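Local coordinates for polymerase nucleotidyl transferase domain-containing protein (Archaeoglobus fulgidus, PDB 1YLQ), which is of unproven function but probably transfers nucleotidyl groups, as a small protein of the kanamycin-nucleotidyltransferase-like kind, at residues A[6-11]-A[18-23]; A[58-63]-A[69-74]. All blocks are in the same frame, centred on the assembly; numbering follows the deposited sequence.

Interaction 1: A[6-11]-A[18-23]; sequences EIKEIT and AEIYLY
Helix-on-sheet packing joins Lys-8 and Thr-11 of the N-terminal helix 3-14 to Ala-18, just before strand 19-23, and Ile-20 within it. It belongs to a helix-turn-strand unit of the nucleotidyltransferase domain: the chain turns after the helix and returns alongside it as a strand. The axes of helix residues 6-11 and strand 19-23 run nearly antiparallel, at 154°, and approach to 9.9 Å. Ile-20 is central. Its CG1 stands beside the backbone N (chi1 -57°), which carries CD1 toward the helix. There Ile-20 CD1 meets Thr-11 tip to tip, 3.9 Å from Thr-11 CG2. The aliphatic part of Lys-8 passes across the same methyl. Lys-8 CD lies only 3.5 Å from Ile-20 CD1, a tight fit. Bends in its chain bring Lys-8 NZ to 4.4 Å from Glu-19 OE1, beyond a salt bridge. The opposite charges may still attract, though Lys-12 places a like charge close to Lys-8. Thr-11 CG2 also rests on Ala-18 CB at 3.7 Å. Phe-56 and Ile-42 pack on Thr-11 as well. Within the helix, Thr-11 OG1 bonds to Ile-7 O at 2.7 Å, and Thr-11 N reaches that oxygen from the opposite face of the carbonyl plane.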
loop_
_atom_site.group_PDB
_atom_site.type_symbol
_atom_site.label_atom_id
_atom_site.label_comp_id
_atom_site.label_asym_id
_atom_site.label_seq_id
_atom_site.Cartn_x
_atom_site.Cartn_y
_atom_site.Cartn_z
ATOM N N GLU A 6 9.672 -6.520 4.268
ATOM C CA GLU A 6 10.207 -6.118 5.558
ATOM C C GLU A 6 9.245 -6.486 6.689
ATOM O O GLU A 6 9.691 -7.017 7.663
ATOM C CB GLU A 6 10.427 -4.624 5.610
ATOM C CG GLU A 6 11.824 -4.174 5.973
ATOM C CD GLU A 6 12.236 -2.850 5.270
ATOM O OE1 GLU A 6 11.355 -2.015 4.925
ATOM O OE2 GLU A 6 13.456 -2.650 5.049
ATOM N N ILE A 7 7.957 -6.166 6.560
ATOM C CA ILE A 7 6.918 -6.655 7.504
ATOM C C ILE A 7 6.994 -8.203 7.744
ATOM O O ILE A 7 6.935 -8.671 8.896
ATOM C CB ILE A 7 5.479 -6.215 7.021
ATOM C CG1 ILE A 7 5.395 -4.663 6.981
ATOM C CG2 ILE A 7 4.367 -6.880 7.871
ATOM C CD1 ILE A 7 4.141 -4.033 6.329
ATOM N N LYS A 8 7.075 -8.996 6.672
ATOM C CA LYS A 8 7.046 -10.458 6.853
ATOM C C LYS A 8 8.326 -10.808 7.622
ATOM O O LYS A 8 8.313 -11.646 8.529
ATOM C CB LYS A 8 6.949 -11.188 5.495
ATOM C CG LYS A 8 6.657 -12.759 5.504
ATOM C CD LYS A 8 5.121 -13.077 5.399
ATOM C CE LYS A 8 4.728 -14.590 5.642
ATOM N NZ LYS A 8 3.805 -14.867 6.837
ATOM N N GLU A 9 9.440 -10.150 7.294
ATOM C CA GLU A 9 10.708 -10.526 7.940
ATOM C C GLU A 9 10.803 -10.212 9.426
ATOM O O GLU A 9 11.154 -11.093 10.204
ATOM C CB GLU A 9 11.915 -10.054 7.154
ATOM C CG GLU A 9 12.107 -10.954 5.927
ATOM C CD GLU A 9 11.811 -12.457 6.215
ATOM O OE1 GLU A 9 12.706 -13.191 6.730
ATOM O OE2 GLU A 9 10.682 -12.916 5.922
ATOM N N ILE A 10 10.457 -8.986 9.803
ATOM C CA ILE A 10 10.345 -8.569 11.200
ATOM C C ILE A 10 9.376 -9.495 11.950
ATOM O O ILE A 10 9.648 -9.915 13.069
ATOM C CB ILE A 10 9.851 -7.089 11.281
ATOM C CG1 ILE A 10 10.944 -6.159 10.740
ATOM C CG2 ILE A 10 9.367 -6.710 12.727
ATOM C CD1 ILE A 10 10.433 -4.820 10.196
ATOM N N THR A 11 8.250 -9.818 11.324
ATOM C CA THR A 11 7.186 -10.552 12.006
ATOM C C THR A 11 7.711 -11.962 12.314
ATOM O O THR A 11 7.700 -12.420 13.476
ATOM C CB THR A 11 5.917 -10.645 11.121
ATOM O OG1 THR A 11 5.368 -9.340 10.948
ATOM C CG2 THR A 11 4.847 -11.625 11.713
ATOM N N ALA A 18 3.335 -16.682 13.133
ATOM C CA ALA A 18 2.353 -15.680 12.802
ATOM C C ALA A 18 1.872 -15.742 11.360
ATOM O O ALA A 18 2.605 -16.160 10.418
ATOM C CB ALA A 18 2.781 -14.247 13.226
ATOM N N GLU A 19 0.607 -15.396 11.176
ATOM C CA GLU A 19 0.065 -15.294 9.845
ATOM C C GLU A 19 -0.264 -13.856 9.567
ATOM O O GLU A 19 -0.602 -13.103 10.496
ATOM C CB GLU A 19 -1.157 -16.179 9.658
ATOM C CG GLU A 19 -0.823 -17.699 9.697
ATOM C CD GLU A 19 -0.284 -18.270 8.349
ATOM O OE1 GLU A 19 0.487 -17.611 7.570
ATOM O OE2 GLU A 19 -0.619 -19.437 8.084
ATOM N N ILE A 20 -0.063 -13.449 8.314
ATOM C CA ILE A 20 -0.282 -12.049 7.973
ATOM C C ILE A 20 -1.340 -11.955 6.906
ATOM O O ILE A 20 -1.246 -12.621 5.868
ATOM C CB ILE A 20 1.046 -11.338 7.504
ATOM C CG1 ILE A 20 2.116 -11.463 8.592
ATOM C CG2 ILE A 20 0.748 -9.867 7.077
ATOM C CD1 ILE A 20 3.553 -11.387 8.026
ATOM N N TYR A 21 -2.310 -11.089 7.162
ATOM C CA TYR A 21 -3.370 -10.837 6.206
ATOM C C TYR A 21 -3.438 -9.364 5.836
ATOM O O TYR A 21 -3.345 -8.502 6.729
ATOM C CB TYR A 21 -4.687 -11.200 6.886
ATOM C CG TYR A 21 -4.727 -12.607 7.389
ATOM C CD1 TYR A 21 -5.112 -13.642 6.557
ATOM C CD2 TYR A 21 -4.376 -12.906 8.715
ATOM C CE1 TYR A 21 -5.185 -14.953 7.013
ATOM C CE2 TYR A 21 -4.383 -14.240 9.179
ATOM C CZ TYR A 21 -4.831 -15.242 8.321
ATOM O OH TYR A 21 -4.870 -16.554 8.751
ATOM N N LEU A 22 -3.699 -9.079 4.555
ATOM C CA LEU A 22 -3.815 -7.701 4.031
ATOM C C LEU A 22 -5.272 -7.362 3.712
ATOM O O LEU A 22 -6.000 -8.175 3.155
ATOM C CB LEU A 22 -2.942 -7.533 2.762
ATOM C CG LEU A 22 -1.415 -7.737 2.921
ATOM C CD1 LEU A 22 -0.648 -7.386 1.561
ATOM C CD2 LEU A 22 -0.881 -6.853 4.088
ATOM N N TYR A 23 -5.727 -6.187 4.120
ATOM C CA TYR A 23 -6.999 -5.663 3.654
ATOM C C TYR A 23 -6.880 -4.139 3.605
ATOM O O TYR A 23 -5.766 -3.602 3.403
ATOM C CB TYR A 23 -8.187 -6.205 4.498
ATOM C CG TYR A 23 -8.034 -6.061 5.995
ATOM C CD1 TYR A 23 -7.143 -6.892 6.673
ATOM C CD2 TYR A 23 -8.836 -5.152 6.753
ATOM C CE1 TYR A 23 -6.974 -6.806 8.035
ATOM C CE2 TYR A 23 -8.651 -5.048 8.206
ATOM C CZ TYR A 23 -7.710 -5.917 8.783
ATOM O OH TYR A 23 -7.423 -5.998 10.119
#

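Interaction 2: A[58-63]-A[69-74]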
loop_
_atom_site.group_PDB
_atom_site.type_symbol
_atom_site.label_atom_id
_atom_site.label_comp_id
_atom_site.label_asym_id
_atom_site.label_seq_id
_atom_site.Cartn_x
_atom_site.Cartn_y
_atom_site.Cartn_z
ATOM N N GLY A 58 5.123 -2.107 19.245
ATOM C CA GLY A 58 6.061 -1.011 19.345
ATOM C C GLY A 58 7.168 -1.140 18.295
ATOM O O GLY A 58 7.512 -0.173 17.604
ATOM N N LYS A 59 7.715 -2.347 18.185
ATOM C CA LYS A 59 8.740 -2.681 17.170
ATOM C C LYS A 59 8.272 -2.377 15.732
ATOM O O LYS A 59 8.967 -1.691 14.967
ATOM C CB LYS A 59 9.070 -4.176 17.239
ATOM C CG LYS A 59 10.556 -4.483 17.233
ATOM C CD LYS A 59 10.833 -5.862 16.671
ATOM C CE LYS A 59 10.253 -6.971 17.523
ATOM N NZ LYS A 59 11.234 -7.527 18.544
ATOM N N ILE A 60 7.113 -2.911 15.352
ATOM C CA ILE A 60 6.688 -2.816 13.964
ATOM C C ILE A 60 6.285 -1.392 13.563
ATOM O O ILE A 60 6.611 -0.946 12.440
ATOM C CB ILE A 60 5.639 -3.906 13.571
ATOM C CG1 ILE A 60 5.611 -4.084 12.037
ATOM C CG2 ILE A 60 4.261 -3.563 14.060
ATOM C CD1 ILE A 60 5.876 -5.530 11.567
ATOM N N THR A 61 5.612 -0.664 14.460
ATOM C CA THR A 61 5.218 0.734 14.146
ATOM C C THR A 61 6.378 1.736 14.120
ATOM O O THR A 61 6.358 2.690 13.322
ATOM C CB THR A 61 4.111 1.313 15.076
ATOM O OG1 THR A 61 4.484 1.150 16.448
ATOM C CG2 THR A 61 2.742 0.623 14.796
ATOM N N LYS A 62 7.373 1.531 14.984
ATOM C CA LYS A 62 8.598 2.340 14.948
ATOM C C LYS A 62 9.334 2.132 13.612
ATOM O O LYS A 62 9.847 3.067 13.028
ATOM C CB LYS A 62 9.503 2.012 16.142
ATOM C CG LYS A 62 10.941 2.477 16.017
ATOM C CD LYS A 62 11.832 1.823 17.062
ATOM C CE LYS A 62 13.306 2.044 16.751
ATOM N NZ LYS A 62 14.197 1.443 17.794
ATOM N N LYS A 63 9.373 0.892 13.137
ATOM C CA LYS A 63 9.981 0.589 11.846
ATOM C C LYS A 63 9.214 1.272 10.699
ATOM O O LYS A 63 9.809 1.788 9.750
ATOM C CB LYS A 63 10.042 -0.943 11.654
ATOM C CG LYS A 63 10.711 -1.402 10.353
ATOM C CD LYS A 63 12.143 -0.891 10.197
ATOM C CE LYS A 63 12.620 -1.008 8.737
ATOM N NZ LYS A 63 13.576 0.057 8.398
ATOM N N PHE A 69 0.502 1.742 6.059
ATOM C CA PHE A 69 0.088 0.533 6.842
ATOM C C PHE A 69 -0.617 0.823 8.170
ATOM O O PHE A 69 -0.188 1.675 8.939
ATOM C CB PHE A 69 1.292 -0.409 7.103
ATOM C CG PHE A 69 2.052 -0.799 5.843
ATOM C CD1 PHE A 69 1.485 -1.613 4.898
ATOM C CD2 PHE A 69 3.330 -0.318 5.614
ATOM C CE1 PHE A 69 2.213 -1.951 3.714
ATOM C CE2 PHE A 69 4.047 -0.635 4.444
ATOM C CZ PHE A 69 3.498 -1.459 3.514
ATOM N N GLU A 70 -1.706 0.133 8.439
ATOM C CA GLU A 70 -2.351 0.191 9.753
ATOM C C GLU A 70 -2.213 -1.226 10.262
ATOM O O GLU A 70 -2.684 -2.129 9.617
ATOM C CB GLU A 70 -3.834 0.658 9.647
ATOM C CG GLU A 70 -4.607 0.660 11.007
ATOM C CD GLU A 70 -6.032 1.262 10.935
ATOM O OE1 GLU A 70 -6.184 2.444 10.543
ATOM O OE2 GLU A 70 -7.007 0.573 11.360
ATOM N N PHE A 71 -1.518 -1.431 11.392
ATOM C CA PHE A 71 -1.203 -2.771 11.882
ATOM C C PHE A 71 -2.246 -3.152 12.936
ATOM O O PHE A 71 -2.632 -2.281 13.706
ATOM C CB PHE A 71 0.216 -2.765 12.527
ATOM C CG PHE A 71 1.319 -2.572 11.519
ATOM C CD1 PHE A 71 1.750 -3.642 10.723
ATOM C CD2 PHE A 71 1.898 -1.310 11.344
ATOM C CE1 PHE A 71 2.782 -3.468 9.731
ATOM C CE2 PHE A 71 2.923 -1.109 10.353
ATOM C CZ PHE A 71 3.358 -2.198 9.577
ATOM N N HIS A 72 -2.661 -4.421 12.967
ATOM C CA HIS A 72 -3.607 -4.956 13.933
ATOM C C HIS A 72 -2.944 -6.235 14.402
ATOM O O HIS A 72 -2.691 -7.135 13.602
ATOM C CB HIS A 72 -4.970 -5.235 13.268
ATOM C CG HIS A 72 -5.574 -3.993 12.674
ATOM N ND1 HIS A 72 -5.441 -3.650 11.346
ATOM C CD2 HIS A 72 -6.255 -2.987 13.253
ATOM C CE1 HIS A 72 -6.074 -2.516 11.121
ATOM N NE2 HIS A 72 -6.539 -2.072 12.273
ATOM N N ILE A 73 -2.598 -6.268 15.674
ATOM C CA ILE A 73 -1.818 -7.371 16.259
ATOM C C ILE A 73 -2.839 -8.156 17.003
ATOM O O ILE A 73 -3.417 -7.664 17.985
ATOM C CB ILE A 73 -0.742 -6.783 17.214
ATOM C CG1 ILE A 73 0.100 -5.674 16.470
ATOM C CG2 ILE A 73 0.127 -7.917 17.841
ATOM C CD1 ILE A 73 0.634 -6.168 14.968
ATOM N N LEU A 74 -3.129 -9.371 16.532
ATOM C CA LEU A 74 -4.328 -10.062 16.982
ATOM C C LEU A 74 -4.083 -11.530 17.382
ATOM O O LEU A 74 -3.302 -12.189 16.749
ATOM C CB LEU A 74 -5.322 -10.068 15.815
ATOM C CG LEU A 74 -5.732 -8.747 15.236
ATOM C CD1 LEU A 74 -6.661 -8.980 14.003
ATOM C CD2 LEU A 74 -6.440 -7.934 16.345
#
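The second half of a beta-alpha-beta unit is closed here, where Ile-60 and Thr-61 near the end of helix 50-63 pack on Phe-71 of strand 69-74. The contact is apolar and buried. Ile-60 CG1 lies over one face of the Phe-71 ring, 4.0 Å from its centroid and 23° off the normal, a CH-pi contact displaced toward the rim. The closest ring atom is Phe-71 CE1, 3.7 Å from Ile-60 CG1. With CG1 anti to the backbone N (chi1 -160°), this carbon sits over the CE1-CZ side of the ring and CD1 overhangs its rim. The other branch covers the root of the ring, with Ile-60 CG2 4.0 Å from Phe-71 CG. Thr-61 runs past the ring in the opposite sense and touches it obliquely, Thr-61 CG2 to Phe-71 CD2 at 4.0 Å. Its hydroxyl is held by Phe-57 O, one turn back in the helix. Ile-10 of helix 3-14 extends this apolar layer on Ile-60. Along the strand, His-72 NE2 donates to the anti lone pair of Glu-70 OE2 at 2.8 Å, a bent bond, 132° at the hydrogen. Helix-to-strand packing of this kind is typical of the beta-alpha-beta crossover, here linking parallel strands 38-43 and 69-74.

How the interactions relate
From the N terminus, interaction 1 comes first and packs strand 19-23 back against helix 3-14 through a short connection. The chain then adds strand 38-43, antiparallel to strand 19-23 and beside it. Helix 50-63 follows, and interaction 2 closes the next short loop onto the outer strand 69-74. The two contacts are in series and do not cross, yet both pack a helix on the same mixed sheet. Their centres are about 10 Å apart. The two helices meet where Ile-10 CD1 touches Lys-63 CG at 3.4 Å. Ile-7 CD1 of the first helix reaches Phe-71 CE1 at 3.7 Å, joining both contacts in one hydrophobic layer.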